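Local coordinates for McyG protein (Microcystis aeruginosa PCC 7806, PDB 4R0M) that binds phenylalanyl-adenylate in its adenylation domain and, as part of a microcystin synthetase, probably activates a substrate for loading onto the adjoining peptidyl carrier domain, at residues 314-317 / 318-322; 446-449 / 450-453; 505-508 / 509-513; 520-523 / 524-527; 537-540 / 541-544. All coordinates share one frame; numbering follows the deposited sequence.

Interaction 1: 314-317 / 318-322; sequences RLFL and EILEK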
loop_
_atom_site.group_PDB
_atom_site.type_symbol
_atom_site.label_atom_id
_atom_site.label_comp_id
_atom_site.label_asym_id
_atom_site.label_seq_id
_atom_site.Cartn_x
_atom_site.Cartn_y
_atom_site.Cartn_z
ATOM N N ARG A 314 -4.819 7.696 18.830
ATOM C CA ARG A 314 -4.808 8.263 20.181
ATOM C C ARG A 314 -4.141 7.315 21.178
ATOM O O ARG A 314 -3.324 7.740 22.000
ATOM C CB ARG A 314 -6.235 8.600 20.628
ATOM C CG ARG A 314 -6.341 9.289 21.980
ATOM C CD ARG A 314 -7.786 9.350 22.450
ATOM N NE ARG A 314 -7.883 9.652 23.877
ATOM C CZ ARG A 314 -8.131 10.858 24.383
ATOM N NH1 ARG A 314 -8.317 11.905 23.586
ATOM N NH2 ARG A 314 -8.197 11.020 25.698
ATOM N N LEU A 315 -4.487 6.032 21.087
ATOM C CA LEU A 315 -3.921 5.006 21.954
ATOM C C LEU A 315 -2.448 4.747 21.632
ATOM O O LEU A 315 -1.651 4.467 22.529
ATOM C CB LEU A 315 -4.736 3.712 21.847
ATOM C CG LEU A 315 -4.391 2.531 22.760
ATOM C CD1 LEU A 315 -4.585 2.875 24.232
ATOM C CD2 LEU A 315 -5.218 1.309 22.383
ATOM N N PHE A 316 -2.106 4.849 20.348
ATOM C CA PHE A 316 -0.741 4.641 19.860
ATOM C C PHE A 316 0.219 5.669 20.458
ATOM O O PHE A 316 1.316 5.318 20.895
ATOM C CB PHE A 316 -0.726 4.708 18.329
ATOM C CG PHE A 316 0.540 4.197 17.699
ATOM C CD1 PHE A 316 0.722 2.835 17.476
ATOM C CD2 PHE A 316 1.539 5.079 17.299
ATOM C CE1 PHE A 316 1.883 2.365 16.882
ATOM C CE2 PHE A 316 2.701 4.613 16.703
ATOM C CZ PHE A 316 2.873 3.254 16.493
ATOM N N LEU A 317 -0.210 6.931 20.478
ATOM C CA LEU A 317 0.551 8.017 21.093
ATOM C C LEU A 317 0.762 7.793 22.586
ATOM O O LEU A 317 1.889 7.881 23.072
ATOM C CB LEU A 317 -0.141 9.362 20.863
ATOM C CG LEU A 317 0.193 10.111 19.573
ATOM C CD1 LEU A 317 -0.931 11.054 19.177
ATOM C CD2 LEU A 317 1.515 10.859 19.685
ATOM N N GLU A 318 -0.322 7.490 23.299
ATOM C CA GLU A 318 -0.280 7.270 24.747
ATOM C C GLU A 318 0.702 6.170 25.142
ATOM O O GLU A 318 1.446 6.315 26.116
ATOM C CB GLU A 318 -1.676 6.938 25.287
ATOM C CG GLU A 318 -2.631 8.120 25.336
ATOM C CD GLU A 318 -4.060 7.712 25.654
ATOM O OE1 GLU A 318 -4.259 6.737 26.415
ATOM O OE2 GLU A 318 -4.989 8.371 25.142
ATOM N N ILE A 319 0.697 5.079 24.380
ATOM C CA ILE A 319 1.581 3.945 24.636
ATOM C C ILE A 319 3.044 4.301 24.352
ATOM O O ILE A 319 3.931 3.981 25.147
ATOM C CB ILE A 319 1.167 2.703 23.810
ATOM C CG1 ILE A 319 -0.206 2.188 24.258
ATOM C CG2 ILE A 319 2.206 1.594 23.933
ATOM C CD1 ILE A 319 -0.868 1.243 23.274
ATOM N N LEU A 320 3.286 4.978 23.230
ATOM C CA LEU A 320 4.648 5.164 22.729
ATOM C C LEU A 320 5.341 6.480 23.097
ATOM O O LEU A 320 6.551 6.605 22.907
ATOM C CB LEU A 320 4.716 4.914 21.216
ATOM C CG LEU A 320 4.567 3.463 20.736
ATOM C CD1 LEU A 320 4.965 3.359 19.276
ATOM C CD2 LEU A 320 5.386 2.488 21.568
ATOM N N GLU A 321 4.594 7.446 23.631
ATOM C CA GLU A 321 5.219 8.659 24.173
ATOM C C GLU A 321 6.069 8.318 25.404
ATOM O O GLU A 321 7.016 9.032 25.731
ATOM C CB GLU A 321 4.187 9.754 24.482
ATOM C CG GLU A 321 3.326 9.518 25.716
ATOM C CD GLU A 321 2.587 10.767 26.165
ATOM O OE1 GLU A 321 1.829 11.341 25.353
ATOM O OE2 GLU A 321 2.760 11.172 27.335
ATOM N N LYS A 322 5.722 7.214 26.063
ATOM C CA LYS A 322 6.508 6.661 27.167
ATOM C C LYS A 322 7.768 5.965 26.646
ATOM O O LYS A 322 8.572 5.445 27.424
ATOM C CB LYS A 322 5.660 5.675 27.979
ATOM C CG LYS A 322 4.422 6.288 28.615
ATOM C CD LYS A 322 3.645 5.262 29.425
ATOM C CE LYS A 322 2.507 5.920 30.189
ATOM N NZ LYS A 322 1.890 4.986 31.173
#
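Arg314 and Glu318, one helical turn apart, carry the charged flank of this contact. OE2 of Glu318 lies 3.4 Å from NE of Arg314 in a salt bridge whose guanidinium and carboxylate planes stand 82° apart. The oxygen sits well out of the guanidinium plane, so the attraction is between charges and no N-H is aimed at it. With CG anti to the backbone N (chi1 -176°) and the chain extended as far as NE, Arg314 runs past the acid, and its CG also comes within 3.6 Å of Glu318 OE2. Beyond the pair, NH1 makes a weak hydrogen bond to the carbonyl of Leu354.

Two apolar pairs follow the same four-residue spacing. The branch carbon CG of Leu315 meets the terminal CD1 of Ile319 at 3.8 Å. Deeper in the protein, the methyl CD1 of Leu320 lies over one face of the Phe316 ring, 3.5 Å from CZ. Helix 310-320, which holds all these residues, is the crossover of a beta-alpha-beta unit joining the parallel neighbours 300-303 and 330-336 in the large mixed sheet of the AMP-binding domain. Phe316 packs between that sheet and helix 275-282, touching Ile330 and meeting the ring of Phe278.

The backbone bonds are those of an alpha helix. Glu318 N reaches Arg314 O at 3.3 Å, Ile319 N reaches Leu315 O at 3.1 Å, and Leu320 N donates to Phe316 O. Glu321 N approaches Leu317 O nearly along the C=O axis, at 2.8 Å.

Interaction 2: 446-449 / 450-453; sequences NYFA and HELE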
loop_
_atom_site.group_PDB
_atom_site.type_symbol
_atom_site.label_atom_id
_atom_site.label_comp_id
_atom_site.label_asym_id
_atom_site.label_seq_id
_atom_site.Cartn_x
_atom_site.Cartn_y
_atom_site.Cartn_z
ATOM N N ASN A 446 -25.735 7.838 7.816
ATOM C CA ASN A 446 -24.389 7.436 7.407
ATOM C C ASN A 446 -23.622 6.717 8.513
ATOM O O ASN A 446 -23.514 7.216 9.635
ATOM C CB ASN A 446 -23.582 8.650 6.936
ATOM C CG ASN A 446 -24.013 9.147 5.570
ATOM O OD1 ASN A 446 -24.239 8.362 4.648
ATOM N ND2 ASN A 446 -24.112 10.464 5.430
ATOM N N TYR A 447 -23.097 5.541 8.183
ATOM C CA TYR A 447 -22.196 4.808 9.068
ATOM C C TYR A 447 -20.854 4.603 8.372
ATOM O O TYR A 447 -20.782 4.578 7.139
ATOM C CB TYR A 447 -22.805 3.467 9.490
ATOM C CG TYR A 447 -24.019 3.605 10.383
ATOM C CD1 TYR A 447 -23.887 3.668 11.771
ATOM C CD2 TYR A 447 -25.304 3.678 9.839
ATOM C CE1 TYR A 447 -24.996 3.799 12.592
ATOM C CE2 TYR A 447 -26.418 3.810 10.651
ATOM C CZ TYR A 447 -26.258 3.868 12.026
ATOM O OH TYR A 447 -27.362 3.996 12.834
ATOM N N PHE A 448 -19.795 4.459 9.162
ATOM C CA PHE A 448 -18.440 4.406 8.617
ATOM C C PHE A 448 -17.714 3.129 9.019
ATOM O O PHE A 448 -17.564 2.829 10.205
ATOM C CB PHE A 448 -17.655 5.663 9.009
ATOM C CG PHE A 448 -18.368 6.943 8.669
ATOM C CD1 PHE A 448 -18.303 7.473 7.384
ATOM C CD2 PHE A 448 -19.127 7.609 9.629
ATOM C CE1 PHE A 448 -18.971 8.647 7.065
ATOM C CE2 PHE A 448 -19.793 8.784 9.317
ATOM C CZ PHE A 448 -19.717 9.303 8.032
ATOM N N ALA A 449 -17.271 2.390 8.004
ATOM C CA ALA A 449 -16.718 1.043 8.162
ATOM C C ALA A 449 -15.565 0.937 9.161
ATOM O O ALA A 449 -15.522 -0.006 9.959
ATOM C CB ALA A 449 -16.301 0.487 6.808
ATOM N N HIS A 450 -14.645 1.903 9.122
ATOM C CA HIS A 450 -13.460 1.882 9.983
ATOM C C HIS A 450 -13.793 1.934 11.452
ATOM O O HIS A 450 -13.180 1.221 12.247
ATOM C CB HIS A 450 -12.471 2.981 9.593
ATOM C CG HIS A 450 -12.851 4.360 10.088
ATOM N ND1 HIS A 450 -13.771 5.126 9.467
ATOM C CD2 HIS A 450 -12.391 5.103 11.176
ATOM C CE1 HIS A 450 -13.898 6.294 10.125
ATOM N NE2 HIS A 450 -13.052 6.279 11.170
ATOM N N GLU A 451 -14.771 2.766 11.817
ATOM C CA GLU A 451 -15.258 2.851 13.198
ATOM C C GLU A 451 -15.796 1.504 13.656
ATOM O O GLU A 451 -15.419 1.002 14.718
ATOM C CB GLU A 451 -16.371 3.891 13.321
ATOM C CG GLU A 451 -15.913 5.336 13.380
ATOM C CD GLU A 451 -17.079 6.290 13.566
ATOM O OE1 GLU A 451 -17.826 6.140 14.560
ATOM O OE2 GLU A 451 -17.255 7.187 12.716
ATOM N N LEU A 452 -16.678 0.927 12.840
ATOM C CA LEU A 452 -17.253 -0.388 13.107
ATOM C C LEU A 452 -16.158 -1.428 13.279
ATOM O O LEU A 452 -16.131 -2.146 14.279
ATOM C CB LEU A 452 -18.213 -0.794 11.985
ATOM C CG LEU A 452 -19.516 0.005 11.867
ATOM C CD1 LEU A 452 -20.062 -0.054 10.448
ATOM C CD2 LEU A 452 -20.553 -0.474 12.876
ATOM N N GLU A 453 -15.242 -1.475 12.310
ATOM C CA GLU A 453 -14.111 -2.403 12.331
ATOM C C GLU A 453 -13.223 -2.228 13.561
ATOM O O GLU A 453 -12.836 -3.215 14.187
ATOM C CB GLU A 453 -13.287 -2.278 11.047
ATOM C CG GLU A 453 -13.925 -2.955 9.842
ATOM C CD GLU A 453 -13.560 -2.299 8.524
ATOM O OE1 GLU A 453 -12.491 -1.657 8.434
ATOM O OE2 GLU A 453 -14.350 -2.431 7.567
#
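Phe448 and Glu451 lie side by side and point the same way, the ring and carboxylate planes only 21° apart, with OE2 of Glu451 3.6 Å from CD2 of Phe448. His450 turns back toward the same residue: its CG sits between the backbone N and the carbonyl carbon (chi1 78°), which sets ND1 3.9 Å from Phe448 CB. The CG of Glu451 lies above one face of that imidazole, offset toward its rim.

Glu453 follows Ala449 by one turn. Its extended chain runs back past the Ala449 carbonyl, bringing OE2 within 3.6 Å of Ala449 CB, and the same oxygen accepts a hydrogen bond from the amide of Ala469. With an alanine in place of Glu453, the Ala469 amide would probably be left without this acceptor. The backbone bond from Glu453 N to Ala449 O, 2.8 Å long, is straight at 169°, whereas Phe448 O, at the N-cap residue, takes only weak bonds from Glu451 N and Leu452 N.

The hairpin 440-442/445-447 leading into helix 449-457, with the side chain of His450 about 8 Å from the bound phenylalanyl-adenylate, is consistent with the A8 core motif of adenylation domains.

Interaction 3: 505-508 / 509-513; sequences SHVT and QKFGI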
loop_
_atom_site.group_PDB
_atom_site.type_symbol
_atom_site.label_atom_id
_atom_site.label_comp_id
_atom_site.label_asym_id
_atom_site.label_seq_id
_atom_site.Cartn_x
_atom_site.Cartn_y
_atom_site.Cartn_z
ATOM N N SER A 505 -23.561 -8.042 19.777
ATOM C CA SER A 505 -23.984 -7.238 20.926
ATOM C C SER A 505 -23.131 -5.981 21.102
ATOM O O SER A 505 -23.667 -4.887 21.290
ATOM C CB SER A 505 -23.998 -8.071 22.210
ATOM O OG SER A 505 -22.722 -8.618 22.480
ATOM N N HIS A 506 -21.810 -6.138 21.017
ATOM C CA HIS A 506 -20.878 -5.013 21.148
ATOM C C HIS A 506 -21.111 -3.940 20.117
ATOM O O HIS A 506 -21.002 -2.751 20.423
ATOM C CB HIS A 506 -19.435 -5.500 21.101
ATOM C CG HIS A 506 -18.440 -4.518 21.670
ATOM N ND1 HIS A 506 -17.637 -3.765 20.894
ATOM C CD2 HIS A 506 -18.139 -4.183 22.990
ATOM C CE1 HIS A 506 -16.859 -2.989 21.674
ATOM N NE2 HIS A 506 -17.170 -3.245 22.956
ATOM N N VAL A 507 -21.450 -4.349 18.894
ATOM C CA VAL A 507 -21.777 -3.406 17.815
ATOM C C VAL A 507 -23.101 -2.671 18.069
ATOM O O VAL A 507 -23.200 -1.467 17.812
ATOM C CB VAL A 507 -21.773 -4.093 16.423
ATOM C CG1 VAL A 507 -22.359 -3.185 15.348
ATOM C CG2 VAL A 507 -20.358 -4.500 16.038
ATOM N N THR A 508 -24.105 -3.388 18.581
ATOM C CA THR A 508 -25.410 -2.780 18.887
ATOM C C THR A 508 -25.310 -1.779 20.030
ATOM O O THR A 508 -25.877 -0.688 19.955
ATOM C CB THR A 508 -26.499 -3.822 19.239
ATOM O OG1 THR A 508 -26.066 -4.636 20.337
ATOM C CG2 THR A 508 -26.800 -4.703 18.066
ATOM N N GLN A 509 -24.581 -2.160 21.079
ATOM C CA GLN A 509 -24.395 -1.320 22.262
ATOM C C GLN A 509 -23.770 0.036 21.936
ATOM O O GLN A 509 -24.121 1.043 22.551
ATOM C CB GLN A 509 -23.539 -2.037 23.315
ATOM C CG GLN A 509 -24.177 -3.268 23.951
ATOM C CD GLN A 509 -25.392 -2.955 24.812
ATOM O OE1 GLN A 509 -25.559 -1.837 25.303
ATOM N NE2 GLN A 509 -26.247 -3.952 25.003
ATOM N N LYS A 510 -22.858 0.057 20.965
ATOM C CA LYS A 510 -22.106 1.270 20.635
ATOM C C LYS A 510 -22.717 2.087 19.502
ATOM O O LYS A 510 -22.610 3.314 19.495
ATOM C CB LYS A 510 -20.642 0.938 20.313
ATOM C CG LYS A 510 -19.878 0.226 21.428
ATOM C CD LYS A 510 -19.582 1.137 22.614
ATOM C CE LYS A 510 -18.834 0.389 23.710
ATOM N NZ LYS A 510 -18.578 1.237 24.909
ATOM N N PHE A 511 -23.360 1.413 18.551
ATOM C CA PHE A 511 -23.859 2.079 17.341
ATOM C C PHE A 511 -25.382 2.167 17.224
ATOM O O PHE A 511 -25.898 3.028 16.510
ATOM C CB PHE A 511 -23.269 1.425 16.086
ATOM C CG PHE A 511 -21.797 1.666 15.912
ATOM C CD1 PHE A 511 -21.340 2.783 15.220
ATOM C CD2 PHE A 511 -20.865 0.780 16.441
ATOM C CE1 PHE A 511 -19.981 3.012 15.059
ATOM C CE2 PHE A 511 -19.505 1.002 16.284
ATOM C CZ PHE A 511 -19.062 2.120 15.590
ATOM N N GLY A 512 -26.095 1.277 17.911
ATOM C CA GLY A 512 -27.557 1.259 17.859
ATOM C C GLY A 512 -28.121 0.434 16.713
ATOM O O GLY A 512 -29.336 0.255 16.605
ATOM N N ILE A 513 -27.235 -0.054 15.849
ATOM C CA ILE A 513 -27.608 -0.965 14.771
ATOM C C ILE A 513 -26.839 -2.275 14.919
ATOM O O ILE A 513 -25.794 -2.324 15.574
ATOM C CB ILE A 513 -27.365 -0.360 13.369
ATOM C CG1 ILE A 513 -25.915 0.127 13.221
ATOM C CG2 ILE A 513 -28.365 0.756 13.089
ATOM C CD1 ILE A 513 -25.448 0.265 11.787
#
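His506 and Lys510 meet one turn apart along helix 498-511. CG of Lys510 lies over one face of the imidazole, and farther along the chain its CE comes 4.1 Å from His506 NE2. The two side chains cross at a slant without their charged atoms touching. The apolar pair is loose: Val507 CG1 stands 4.4 Å from Phe511 CD2, while the edge of the Phe511 ring receives Val507 O in its own plane. Phe511 also packs on Leu452 and Thr455 of helix 449-457.

Among the hydrogen bonds, Ser505 O is gripped twice. Gln509 N is its regular helical donor, 2.9 Å from Ser505 O. The second donor is the hydroxyl OG1 of Thr508, 2.6 Å from Ser505 O. Thr508 can do so because its OG1 lies between the backbone N and the carbonyl carbon (chi1 56°), turned back over the preceding turn. Phe511 N bonds to Val507 O, and Gly512 N closes the last turn on Thr508 O at 2.8 Å.

The chain leaves the helix at Gly512, whose phi of 87° would jam a CB against the carbonyl oxygen of Phe511. Past it the backbone folds back, and Ile513 O accepts a CA-H...O contact from Thr508 CA at 3.4 Å. The helix, which links strands 479-486 and 517-520 in a beta-alpha-beta unit, is thus ended by a glycine.

Chemically, Lys510 NZ, 5.1 Å from His506 NE2, would probably disfavour a proton on the imidazole, while Glu458, which His506 also touches, would probably offset this, so the net effect is open.

Interaction 4: 520-523 / 524-527; sequences PLER and NLVP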
loop_
_atom_site.group_PDB
_atom_site.type_symbol
_atom_site.label_atom_id
_atom_site.label_comp_id
_atom_site.label_asym_id
_atom_site.label_seq_id
_atom_site.Cartn_x
_atom_site.Cartn_y
_atom_site.Cartn_z
ATOM N N PRO A 520 -17.101 -15.780 10.471
ATOM C CA PRO A 520 -15.703 -16.113 10.732
ATOM C C PRO A 520 -15.018 -16.604 9.463
ATOM O O PRO A 520 -15.646 -17.270 8.634
ATOM C CB PRO A 520 -15.792 -17.255 11.751
ATOM C CG PRO A 520 -17.151 -17.141 12.351
ATOM C CD PRO A 520 -18.016 -16.644 11.235
ATOM N N LEU A 521 -13.740 -16.269 9.316
ATOM C CA LEU A 521 -12.975 -16.659 8.141
ATOM C C LEU A 521 -11.563 -17.112 8.471
ATOM O O LEU A 521 -10.920 -16.580 9.380
ATOM C CB LEU A 521 -12.929 -15.519 7.123
ATOM C CG LEU A 521 -14.006 -15.524 6.039
ATOM C CD1 LEU A 521 -14.017 -14.194 5.304
ATOM C CD2 LEU A 521 -13.789 -16.676 5.066
ATOM N N GLU A 522 -11.097 -18.113 7.730
ATOM C CA GLU A 522 -9.703 -18.537 7.787
ATOM C C GLU A 522 -8.826 -17.415 7.243
ATOM O O GLU A 522 -9.152 -16.801 6.222
ATOM C CB GLU A 522 -9.474 -19.849 7.014
ATOM C CG GLU A 522 -10.366 -20.066 5.797
ATOM C CD GLU A 522 -11.751 -20.596 6.153
ATOM O OE1 GLU A 522 -12.745 -19.906 5.836
ATOM O OE2 GLU A 522 -11.848 -21.694 6.751
ATOM N N ARG A 523 -7.727 -17.150 7.947
ATOM C CA ARG A 523 -6.830 -16.026 7.650
ATOM C C ARG A 523 -6.405 -15.976 6.186
ATOM O O ARG A 523 -6.318 -14.896 5.601
ATOM C CB ARG A 523 -5.587 -16.067 8.551
ATOM C CG ARG A 523 -5.884 -16.175 10.042
ATOM C CD ARG A 523 -4.632 -16.064 10.901
ATOM N NE ARG A 523 -3.608 -17.054 10.558
ATOM C CZ ARG A 523 -2.420 -16.764 10.029
ATOM N NH1 ARG A 523 -2.078 -15.505 9.782
ATOM N NH2 ARG A 523 -1.563 -17.739 9.753
ATOM N N ASN A 524 -6.169 -17.151 5.603
ATOM C CA ASN A 524 -5.699 -17.281 4.222
ATOM C C ASN A 524 -6.737 -16.925 3.157
ATOM O O ASN A 524 -6.396 -16.785 1.981
ATOM C CB ASN A 524 -5.168 -18.700 3.972
ATOM C CG ASN A 524 -3.904 -19.009 4.760
ATOM O OD1 ASN A 524 -3.506 -18.261 5.658
ATOM N ND2 ASN A 524 -3.265 -20.127 4.425
ATOM N N LEU A 525 -7.995 -16.784 3.567
ATOM C CA LEU A 525 -9.082 -16.514 2.625
ATOM C C LEU A 525 -9.612 -15.079 2.672
ATOM O O LEU A 525 -10.445 -14.698 1.844
ATOM C CB LEU A 525 -10.224 -17.527 2.801
ATOM C CG LEU A 525 -10.236 -18.817 1.957
ATOM C CD1 LEU A 525 -10.400 -18.518 0.470
ATOM C CD2 LEU A 525 -9.012 -19.698 2.202
ATOM N N VAL A 526 -9.129 -14.287 3.629
ATOM C CA VAL A 526 -9.473 -12.865 3.693
ATOM C C VAL A 526 -8.668 -12.114 2.629
ATOM O O VAL A 526 -7.442 -12.023 2.735
ATOM C CB VAL A 526 -9.215 -12.262 5.094
ATOM C CG1 VAL A 526 -9.627 -10.797 5.134
ATOM C CG2 VAL A 526 -9.960 -13.048 6.164
ATOM N N PRO A 527 -9.354 -11.581 1.597
ATOM C CA PRO A 527 -8.654 -10.924 0.492
ATOM C C PRO A 527 -8.010 -9.602 0.909
ATOM O O PRO A 527 -8.669 -8.733 1.493
ATOM C CB PRO A 527 -9.758 -10.702 -0.548
ATOM C CG PRO A 527 -11.021 -10.653 0.237
ATOM C CD PRO A 527 -10.820 -11.544 1.429
#
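A type I beta-turn at Glu522-Leu525 reverses the chain in the loop between strand 517-520 and helix 536-545, and a second turn, closed one residue farther on, overlaps it. Leu525 N closes the first by donating to Glu522 O at 2.9 Å. The N-H is fairly straight toward the oxygen (161°), yet it comes from above the carbonyl plane, 45° out of it, and so misses the lone pairs. Arg523 and Asn524, the central residues, have the backbone angles of that turn type. The second turn is closed by Val526 N on Arg523 O, a weak bond of 3.5 Å.

Three side-chain pairs fill in round this backbone. The aliphatic part of Glu522 lies alongside Leu525, both pointing the same way, with its CG 3.9 Å from Leu525 CD2. The acid is bent at chi2 (-81°), which carries its carboxylate off this apolar patch, and OE1 forms a salt bridge with Arg551. On the inner side Leu521 bridges the turn: its CB is 4.0 Å from Val526 CG2, and its CD2 is 4.3 Å from Leu525 CB. Leu521 also packs on Phe548 and on Leu539 of helix 536-545, while NH1 of Arg523 bonds to the hydroxyl of Tyr466.

The chemistry is therefore divided within single residues. Glu522 lends its methylenes to a leucine and its charge to an arginine, while its carbonyl holds the turn, through a bond whose out-of-plane approach is probably less than ideal; Leu521 and Val526 keep the buried side apolar.

Interaction 5: 537-540 / 541-544; sequences SKLK and KDFE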
loop_
_atom_site.group_PDB
_atom_site.type_symbol
_atom_site.label_atom_id
_atom_site.label_comp_id
_atom_site.label_asym_id
_atom_site.label_seq_id
_atom_site.Cartn_x
_atom_site.Cartn_y
_atom_site.Cartn_z
ATOM N N SER A 537 -14.724 -5.143 -1.552
ATOM C CA SER A 537 -15.453 -5.477 -2.773
ATOM C C SER A 537 -15.468 -6.984 -3.034
ATOM O O SER A 537 -16.514 -7.552 -3.348
ATOM C CB SER A 537 -14.861 -4.733 -3.969
ATOM O OG SER A 537 -15.004 -3.334 -3.803
ATOM N N LYS A 538 -14.306 -7.620 -2.889
ATOM C CA LYS A 538 -14.176 -9.067 -3.071
ATOM C C LYS A 538 -14.962 -9.856 -2.022
ATOM O O LYS A 538 -15.509 -10.920 -2.322
ATOM C CB LYS A 538 -12.705 -9.494 -3.059
ATOM C CG LYS A 538 -11.950 -9.181 -4.342
ATOM C CD LYS A 538 -10.512 -9.679 -4.272
ATOM C CE LYS A 538 -9.762 -9.437 -5.575
ATOM N NZ LYS A 538 -10.234 -10.319 -6.681
ATOM N N LEU A 539 -15.015 -9.328 -0.800
ATOM C CA LEU A 539 -15.778 -9.951 0.280
ATOM C C LEU A 539 -17.284 -9.786 0.093
ATOM O O LEU A 539 -18.052 -10.695 0.417
ATOM C CB LEU A 539 -15.350 -9.409 1.646
ATOM C CG LEU A 539 -14.134 -10.065 2.303
ATOM C CD1 LEU A 539 -13.728 -9.302 3.553
ATOM C CD2 LEU A 539 -14.387 -11.530 2.635
ATOM N N LYS A 540 -17.693 -8.628 -0.425
ATOM C CA LYS A 540 -19.097 -8.369 -0.734
ATOM C C LYS A 540 -19.598 -9.348 -1.796
ATOM O O LYS A 540 -20.678 -9.926 -1.652
ATOM C CB LYS A 540 -19.307 -6.920 -1.186
ATOM C CG LYS A 540 -20.771 -6.532 -1.354
ATOM C CD LYS A 540 -20.945 -5.115 -1.884
ATOM C CE LYS A 540 -20.877 -4.080 -0.772
ATOM N NZ LYS A 540 -21.208 -2.714 -1.264
ATOM N N LYS A 541 -18.801 -9.535 -2.848
ATOM C CA LYS A 541 -19.124 -10.491 -3.905
ATOM C C LYS A 541 -19.202 -11.915 -3.370
ATOM O O LYS A 541 -20.186 -12.609 -3.619
ATOM C CB LYS A 541 -18.131 -10.399 -5.066
ATOM C CG LYS A 541 -18.480 -9.321 -6.079
ATOM C CD LYS A 541 -17.879 -9.621 -7.443
ATOM C CE LYS A 541 -18.532 -8.767 -8.519
ATOM N NZ LYS A 541 -18.049 -9.113 -9.884
ATOM N N ASP A 542 -18.179 -12.329 -2.620
ATOM C CA ASP A 542 -18.144 -13.653 -1.986
ATOM C C ASP A 542 -19.432 -13.963 -1.216
ATOM O O ASP A 542 -19.984 -15.061 -1.334
ATOM C CB ASP A 542 -16.931 -13.785 -1.053
ATOM C CG ASP A 542 -15.615 -13.979 -1.802
ATOM O OD1 ASP A 542 -15.633 -14.339 -2.999
ATOM O OD2 ASP A 542 -14.551 -13.773 -1.178
ATOM N N PHE A 543 -19.899 -12.988 -0.437
ATOM C CA PHE A 543 -21.142 -13.103 0.325
ATOM C C PHE A 543 -22.368 -13.272 -0.580
ATOM O O PHE A 543 -23.261 -14.069 -0.284
ATOM C CB PHE A 543 -21.310 -11.885 1.247
ATOM C CG PHE A 543 -22.663 -11.792 1.898
ATOM C CD1 PHE A 543 -22.946 -12.512 3.054
ATOM C CD2 PHE A 543 -23.654 -10.975 1.359
ATOM C CE1 PHE A 543 -24.196 -12.427 3.655
ATOM C CE2 PHE A 543 -24.904 -10.886 1.954
ATOM C CZ PHE A 543 -25.175 -11.612 3.105
ATOM N N GLU A 544 -22.397 -12.521 -1.680
ATOM C CA GLU A 544 -23.538 -12.523 -2.596
ATOM C C GLU A 544 -23.588 -13.737 -3.535
ATOM O O GLU A 544 -24.498 -13.845 -4.357
ATOM C CB GLU A 544 -23.572 -11.219 -3.403
ATOM C CG GLU A 544 -23.897 -9.982 -2.575
ATOM C CD GLU A 544 -23.742 -8.681 -3.349
ATOM O OE1 GLU A 544 -22.912 -8.624 -4.284
ATOM O OE2 GLU A 544 -24.450 -7.707 -3.011
#
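This is a contact along a single helix, 536-545, which lies against the strands 468-474 and 479-486. Four successive amides bond four residues back: Lys541 N to Ser537 O at 3.1 Å, Asp542 N to Lys538 O at 3.0 Å, Phe543 N to Leu539 O and Glu544 N to Lys540 O.

Asp542 is folded beside the preceding turn, with its CG anti to its own carbonyl carbon (chi1 -75°), and its OD2 comes 3.2 Å from Lys538 O. Both are acceptors, so their approach is probably mildly repulsive. The same OD2 is 4.4 Å from CD2 of Leu539. An alanine here removes the carboxylate, and its share of the packing on Phe548 and beside Leu539 would probably be lost, opening a small gap.

Lys540 and Glu544 run side by side, CG of the lysine 4.2 Å from CD of the acid, but their charged ends, NZ and OE2, are 6.2 Å apart and form no ion pair. Phe543 swings away from the helix toward Val472, Ile483 and Tyr517, and Leu539 is buried against Ala468 and Thr485. Such an amphipathic helix laid on beta strands is typical of the small C-terminal subdomain of adenylating enzymes.

The contacts form two touching pairs, 2 with 3 and 4 with 5, while interaction 1 touches none of the others. Interactions 2 and 3 have centres 12 Å apart and meet directly, Leu452 CD2 lying 3.8 Å from Phe511 CD2, so helices 449-457 and 498-511 are packed together through them. Interactions 4 and 5, with centres 13 Å apart, are joined where Pro527 CD meets Leu539 CG at 3.7 Å. Interaction 1, in the large AMP-binding part, lies about 23 Å from interaction 2 and 36 Å from interaction 5, centre to centre. The side chains of His450 and Ser537 lie about 8 Å and 10 Å from the bound phenylalanyl-adenylate.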